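Local coordinates for protein ECL CdiI (Enterobacter cloacae subsp. cloacae, PDB 4NTQ) that acts as the immunity protein of a contact-dependent growth inhibition system, binding the CdiA toxin, a ribosomal RNase, in a toxin-immunity complex, at residues B[15-20]-B[34-39]; B[90-95]-B[126-131]. One frame throughout, in Å; residues are numbered along the deposited sequence.

Interaction 1: residues B[15-20]-B[34-39]; sequences GELVQP and LPLSYW
Three backbone hydrogen bonds tie residues 15-20 to residues 34-39. Gln19 and Leu34 form the hydrogen-bonded pair of antiparallel neighbours: Gln19 N reaches Leu34 O at 2.8 Å, and Leu34 N returns to Gln19 O at 3.1 Å, each donor standing above the plane of the carbonyl it meets. Val18 and Pro35 follow as a non-hydrogen-bonded pair, so the missing N-H of the proline costs no bond between these two strands. One step on, Leu36 N approaches Leu17 O nearly along the C=O axis at 3.1 Å, although the strand ends at Pro35.

Leu36, with CG anti to its carbonyl carbon (chi1 -54°), leans across the neighbouring backbone. Its CD2 lies 4.0 Å from Gln19 CB, while its CD1 meets the side chain of Leu17 at CG, 4.2 Å away. Gln19 bends at chi2 (54°) and turns away, and its NE2 donates to Pro20 O, on a lone pair, at 2.6 Å, and also to Gly8 O. On the side of Val18 and Pro35, Glu16, with CG between its backbone N and carbonyl carbon (chi1 65°), runs extended beyond CG alongside the Pro35 ring, pointing the same way, with OE1 3.4 Å from Pro35 CB.

Further out, Tyr69 hydrogen-bonds Glu16 OE2 and packs on Pro35, and Tyr44 of helix 41-58 hydrogen-bonds Pro35 O. That helix covers the Gln19 and Leu34 side through Ile41, Tyr44 and Trp48. The arrangement is the open end of a beta hairpin, strands 16-25 and 28-35, within an antiparallel sheet packed against a helix.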
# COMPACT_ATOMS: atom_id res chain seq x y z
N GLY B 15 8.46 -15.81 0.23
CA GLY B 15 9.73 -16.01 0.89
C GLY B 15 9.92 -15.30 2.21
O GLY B 15 11.04 -15.20 2.69
N GLU B 16 8.83 -14.80 2.80
CA GLU B 16 8.93 -14.20 4.14
C GLU B 16 7.64 -14.29 4.97
O GLU B 16 6.55 -14.52 4.43
CB GLU B 16 9.41 -12.75 4.06
CG GLU B 16 8.47 -11.81 3.36
CD GLU B 16 8.65 -10.38 3.83
OE1 GLU B 16 8.86 -10.18 5.05
OE2 GLU B 16 8.59 -9.46 2.99
N LEU B 17 7.77 -14.11 6.28
CA LEU B 17 6.63 -14.18 7.20
C LEU B 17 5.76 -12.93 7.12
O LEU B 17 6.24 -11.81 7.32
CB LEU B 17 7.10 -14.35 8.64
CG LEU B 17 6.14 -14.97 9.67
CD1 LEU B 17 5.82 -16.43 9.31
CD2 LEU B 17 6.74 -14.87 11.07
N VAL B 18 4.49 -13.13 6.83
CA VAL B 18 3.58 -12.00 6.74
C VAL B 18 2.39 -12.22 7.64
O VAL B 18 2.10 -13.34 8.06
CB VAL B 18 3.11 -11.75 5.30
CG1 VAL B 18 4.31 -11.67 4.34
CG2 VAL B 18 2.14 -12.84 4.87
N GLN B 19 1.71 -11.13 7.94
CA GLN B 19 0.50 -11.17 8.73
C GLN B 19 -0.67 -10.92 7.79
O GLN B 19 -0.83 -9.80 7.26
CB GLN B 19 0.54 -10.08 9.81
CG GLN B 19 -0.74 -9.92 10.59
CD GLN B 19 -1.21 -11.23 11.19
OE1 GLN B 19 -0.64 -11.71 12.17
NE2 GLN B 19 -2.25 -11.81 10.61
N PRO B 20 -1.49 -11.97 7.54
CA PRO B 20 -2.68 -11.75 6.72
C PRO B 20 -3.59 -10.78 7.44
O PRO B 20 -3.76 -10.92 8.64
CB PRO B 20 -3.32 -13.14 6.62
CG PRO B 20 -2.23 -14.10 6.91
CD PRO B 20 -1.33 -13.38 7.93
N LEU B 34 0.99 -8.01 5.50
CA LEU B 34 1.93 -7.10 6.13
C LEU B 34 3.21 -7.85 6.50
O LEU B 34 3.16 -8.76 7.33
CB LEU B 34 1.32 -6.47 7.39
CG LEU B 34 0.42 -5.25 7.19
CD1 LEU B 34 -0.76 -5.55 6.28
CD2 LEU B 34 -0.06 -4.71 8.53
N PRO B 35 4.34 -7.48 5.88
CA PRO B 35 5.61 -8.18 6.18
C PRO B 35 6.10 -7.87 7.59
O PRO B 35 6.00 -6.72 8.05
CB PRO B 35 6.59 -7.61 5.13
CG PRO B 35 6.03 -6.32 4.73
CD PRO B 35 4.52 -6.47 4.82
N LEU B 36 6.63 -8.89 8.25
CA LEU B 36 7.01 -8.80 9.66
C LEU B 36 8.52 -8.85 9.88
O LEU B 36 8.99 -8.97 11.01
CB LEU B 36 6.35 -9.94 10.44
CG LEU B 36 4.84 -10.08 10.31
CD1 LEU B 36 4.36 -11.37 10.97
CD2 LEU B 36 4.17 -8.88 10.92
N SER B 37 9.29 -8.79 8.80
CA SER B 37 10.73 -9.00 8.92
C SER B 37 11.44 -7.88 9.70
O SER B 37 12.51 -8.09 10.26
CB SER B 37 11.39 -9.25 7.56
OG SER B 37 11.28 -8.11 6.72
N TYR B 38 10.82 -6.71 9.75
CA TYR B 38 11.40 -5.55 10.44
C TYR B 38 10.46 -5.06 11.55
O TYR B 38 10.87 -4.89 12.69
CB TYR B 38 11.68 -4.43 9.43
CG TYR B 38 12.33 -3.18 10.00
CD1 TYR B 38 13.67 -3.17 10.36
CD2 TYR B 38 11.60 -2.01 10.15
CE1 TYR B 38 14.27 -2.03 10.88
CE2 TYR B 38 12.19 -0.86 10.67
CZ TYR B 38 13.52 -0.89 11.02
OH TYR B 38 14.09 0.24 11.53
N TRP B 39 9.19 -4.85 11.21
CA TRP B 39 8.17 -4.46 12.18
C TRP B 39 7.26 -5.63 12.56
O TRP B 39 6.83 -6.37 11.68
CB TRP B 39 7.26 -3.42 11.54
CG TRP B 39 7.70 -1.99 11.71
CD1 TRP B 39 8.81 -1.55 12.38
CD2 TRP B 39 7.04 -0.83 11.21
NE1 TRP B 39 8.87 -0.17 12.32
CE2 TRP B 39 7.80 0.29 11.61
CE3 TRP B 39 5.88 -0.62 10.46
CZ2 TRP B 39 7.44 1.60 11.28
CZ3 TRP B 39 5.52 0.68 10.14
CH2 TRP B 39 6.29 1.77 10.55

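Interaction 2: residues B[90-95]-B[126-131]; sequences YVQNNV and ISEWHT
Strand 88-97 pairs here with 129-132, an outermost strand of a four-stranded antiparallel sheet, and the approach to that strand is held by side chains, a water and the bound toxin. Val91 and Trp129 form a hydrogen-bonded antiparallel pair with both bonds at 2.8 Å: Val91 N to Trp129 O and Trp129 N to Val91 O. The second lies in the plane of the Val91 carbonyl. Val91 O also sits at the edge of the indole, in its plane, 3.4 Å from Trp129 CE3.

Around Asn93 and Ser127 the polar groups find other partners. Water 1 accepts from Asn93 N at 2.7 Å and donates to Ser127 O, 2.9 Å away, bridging the two backbones where they have parted. Ser127 OG donates to the backbone carbonyl O of Asp235 of the toxin chain, whose carboxylate OD2 takes the Glu128 N-H. Asn93 is satisfied twice, by Thr79 O at ND2 and by Arg222 of the toxin chain at OD1.

On the side of the sheet that carries Tyr90 and His130, Glu128 is extended, with CG anti to its backbone N (chi1 -168°), and its carboxylate crosses the Tyr90 ring obliquely, the planes 34° apart. Glu128 OE1 comes within 3.4 Å of Tyr90 CD1. Arg116 forms a salt bridge with Glu128 OE2 and a cation-pi contact with Tyr90, which probably helps keep the carboxylate ionised. Gln92, extended beyond CG, places its amide so that NE2 serves two acceptors, Thr117 O and Glu128. At the latter, Gln92 NE2 donates to Glu128 OE2 over 2.9 Å with an N-H...O angle of 162°, from above the carboxylate plane, while the acceptor stays within the plane of the amide.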
# COMPACT_ATOMS: atom_id res chain seq x y z
N TYR B 90 -11.04 10.99 2.41
CA TYR B 90 -10.71 10.27 1.17
C TYR B 90 -9.51 9.39 1.44
O TYR B 90 -8.63 9.75 2.22
CB TYR B 90 -10.43 11.23 0.00
CG TYR B 90 -11.62 12.12 -0.30
CD1 TYR B 90 -12.68 11.67 -1.08
CD2 TYR B 90 -11.70 13.40 0.24
CE1 TYR B 90 -13.79 12.48 -1.33
CE2 TYR B 90 -12.79 14.22 0.00
CZ TYR B 90 -13.84 13.76 -0.78
OH TYR B 90 -14.91 14.57 -1.01
N VAL B 91 -9.49 8.23 0.80
CA VAL B 91 -8.46 7.25 1.02
C VAL B 91 -7.92 6.78 -0.32
O VAL B 91 -8.68 6.41 -1.23
CB VAL B 91 -8.99 6.01 1.78
CG1 VAL B 91 -7.83 5.11 2.19
CG2 VAL B 91 -9.80 6.41 3.00
N GLN B 92 -6.60 6.78 -0.43
CA GLN B 92 -5.93 6.39 -1.65
C GLN B 92 -4.90 5.36 -1.26
O GLN B 92 -4.57 5.22 -0.08
CB GLN B 92 -5.28 7.60 -2.32
CG GLN B 92 -6.30 8.56 -2.88
CD GLN B 92 -5.69 9.70 -3.69
OE1 GLN B 92 -4.52 9.66 -4.07
NE2 GLN B 92 -6.49 10.72 -3.95
N ASN B 93 -4.38 4.64 -2.25
CA ASN B 93 -3.45 3.56 -2.01
C ASN B 93 -2.24 3.89 -2.84
O ASN B 93 -2.28 3.83 -4.07
CB ASN B 93 -4.10 2.23 -2.46
CG ASN B 93 -3.15 1.03 -2.38
OD1 ASN B 93 -3.25 0.11 -3.20
ND2 ASN B 93 -2.24 1.02 -1.38
N ASN B 94 -1.18 4.31 -2.17
CA ASN B 94 -0.02 4.87 -2.87
C ASN B 94 1.22 4.12 -2.50
O ASN B 94 1.40 3.74 -1.34
CB ASN B 94 0.15 6.37 -2.55
CG ASN B 94 -1.05 7.20 -2.98
OD1 ASN B 94 -1.83 6.77 -3.83
ND2 ASN B 94 -1.20 8.38 -2.39
N VAL B 95 2.06 3.88 -3.50
CA VAL B 95 3.37 3.29 -3.26
C VAL B 95 4.37 4.42 -3.12
O VAL B 95 4.48 5.27 -4.01
CB VAL B 95 3.81 2.41 -4.42
CG1 VAL B 95 5.23 1.95 -4.22
CG2 VAL B 95 2.89 1.24 -4.57
N ILE B 126 -7.07 8.54 -10.28
CA ILE B 126 -6.39 7.99 -9.13
C ILE B 126 -7.42 7.19 -8.34
O ILE B 126 -8.52 7.67 -8.10
CB ILE B 126 -5.83 9.11 -8.23
CG1 ILE B 126 -4.94 10.05 -9.05
CG2 ILE B 126 -5.08 8.52 -7.03
CD1 ILE B 126 -3.68 9.41 -9.48
N SER B 127 -7.08 5.97 -7.97
CA SER B 127 -8.01 5.16 -7.20
C SER B 127 -8.29 5.86 -5.86
O SER B 127 -7.39 6.39 -5.23
CB SER B 127 -7.45 3.76 -6.98
OG SER B 127 -7.38 3.01 -8.18
N GLU B 128 -9.55 5.86 -5.45
CA GLU B 128 -9.95 6.57 -4.23
C GLU B 128 -11.22 5.98 -3.61
O GLU B 128 -12.16 5.60 -4.30
CB GLU B 128 -10.16 8.06 -4.54
CG GLU B 128 -10.30 8.93 -3.30
CD GLU B 128 -10.37 10.42 -3.63
OE1 GLU B 128 -11.43 10.88 -4.10
OE2 GLU B 128 -9.36 11.13 -3.41
N TRP B 129 -11.24 5.92 -2.29
CA TRP B 129 -12.43 5.46 -1.58
C TRP B 129 -12.75 6.50 -0.51
O TRP B 129 -11.95 7.39 -0.23
CB TRP B 129 -12.16 4.09 -0.93
CG TRP B 129 -11.85 2.97 -1.91
CD1 TRP B 129 -12.70 1.98 -2.32
CD2 TRP B 129 -10.60 2.72 -2.59
NE1 TRP B 129 -12.07 1.14 -3.21
CE2 TRP B 129 -10.78 1.56 -3.38
CE3 TRP B 129 -9.36 3.35 -2.59
CZ2 TRP B 129 -9.76 1.03 -4.18
CZ3 TRP B 129 -8.34 2.83 -3.39
CH2 TRP B 129 -8.55 1.67 -4.17
N HIS B 130 -13.92 6.39 0.12
CA HIS B 130 -14.21 7.33 1.19
C HIS B 130 -14.93 6.73 2.38
O HIS B 130 -15.65 5.74 2.26
CB HIS B 130 -14.97 8.54 0.66
CG HIS B 130 -16.34 8.22 0.14
ND1 HIS B 130 -16.57 7.83 -1.17
CD2 HIS B 130 -17.55 8.26 0.74
CE1 HIS B 130 -17.87 7.63 -1.34
NE2 HIS B 130 -18.49 7.89 -0.20
N THR B 131 -14.71 7.36 3.53
CA THR B 131 -15.40 7.02 4.76
C THR B 131 -15.52 8.29 5.60
O THR B 131 -14.89 9.29 5.30
CB THR B 131 -14.66 5.91 5.53
OG1 THR B 131 -15.44 5.53 6.66
CG2 THR B 131 -13.27 6.37 6.00
O HOH W 1 -4.77 5.32 -4.81

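Interactions 1 and 2 follow one another in sequence and flank the middle of the molecule, about 23 Å apart between centres and about 10 Å between nearest atoms. They belong to different antiparallel sheets. Strand 16-25, which supplies residues 16-20 of interaction 1, also links them: farther along it, Ile25 packs on Val91, Trp129 and Thr131 of interaction 2. Their relation to the toxin differs sharply. Eight residues of interaction 2 approach the toxin chain, some of them hydrogen-bonded to it, whereas interaction 1 offers a single residue, Glu16, which packs on Gly189 of the toxin chain.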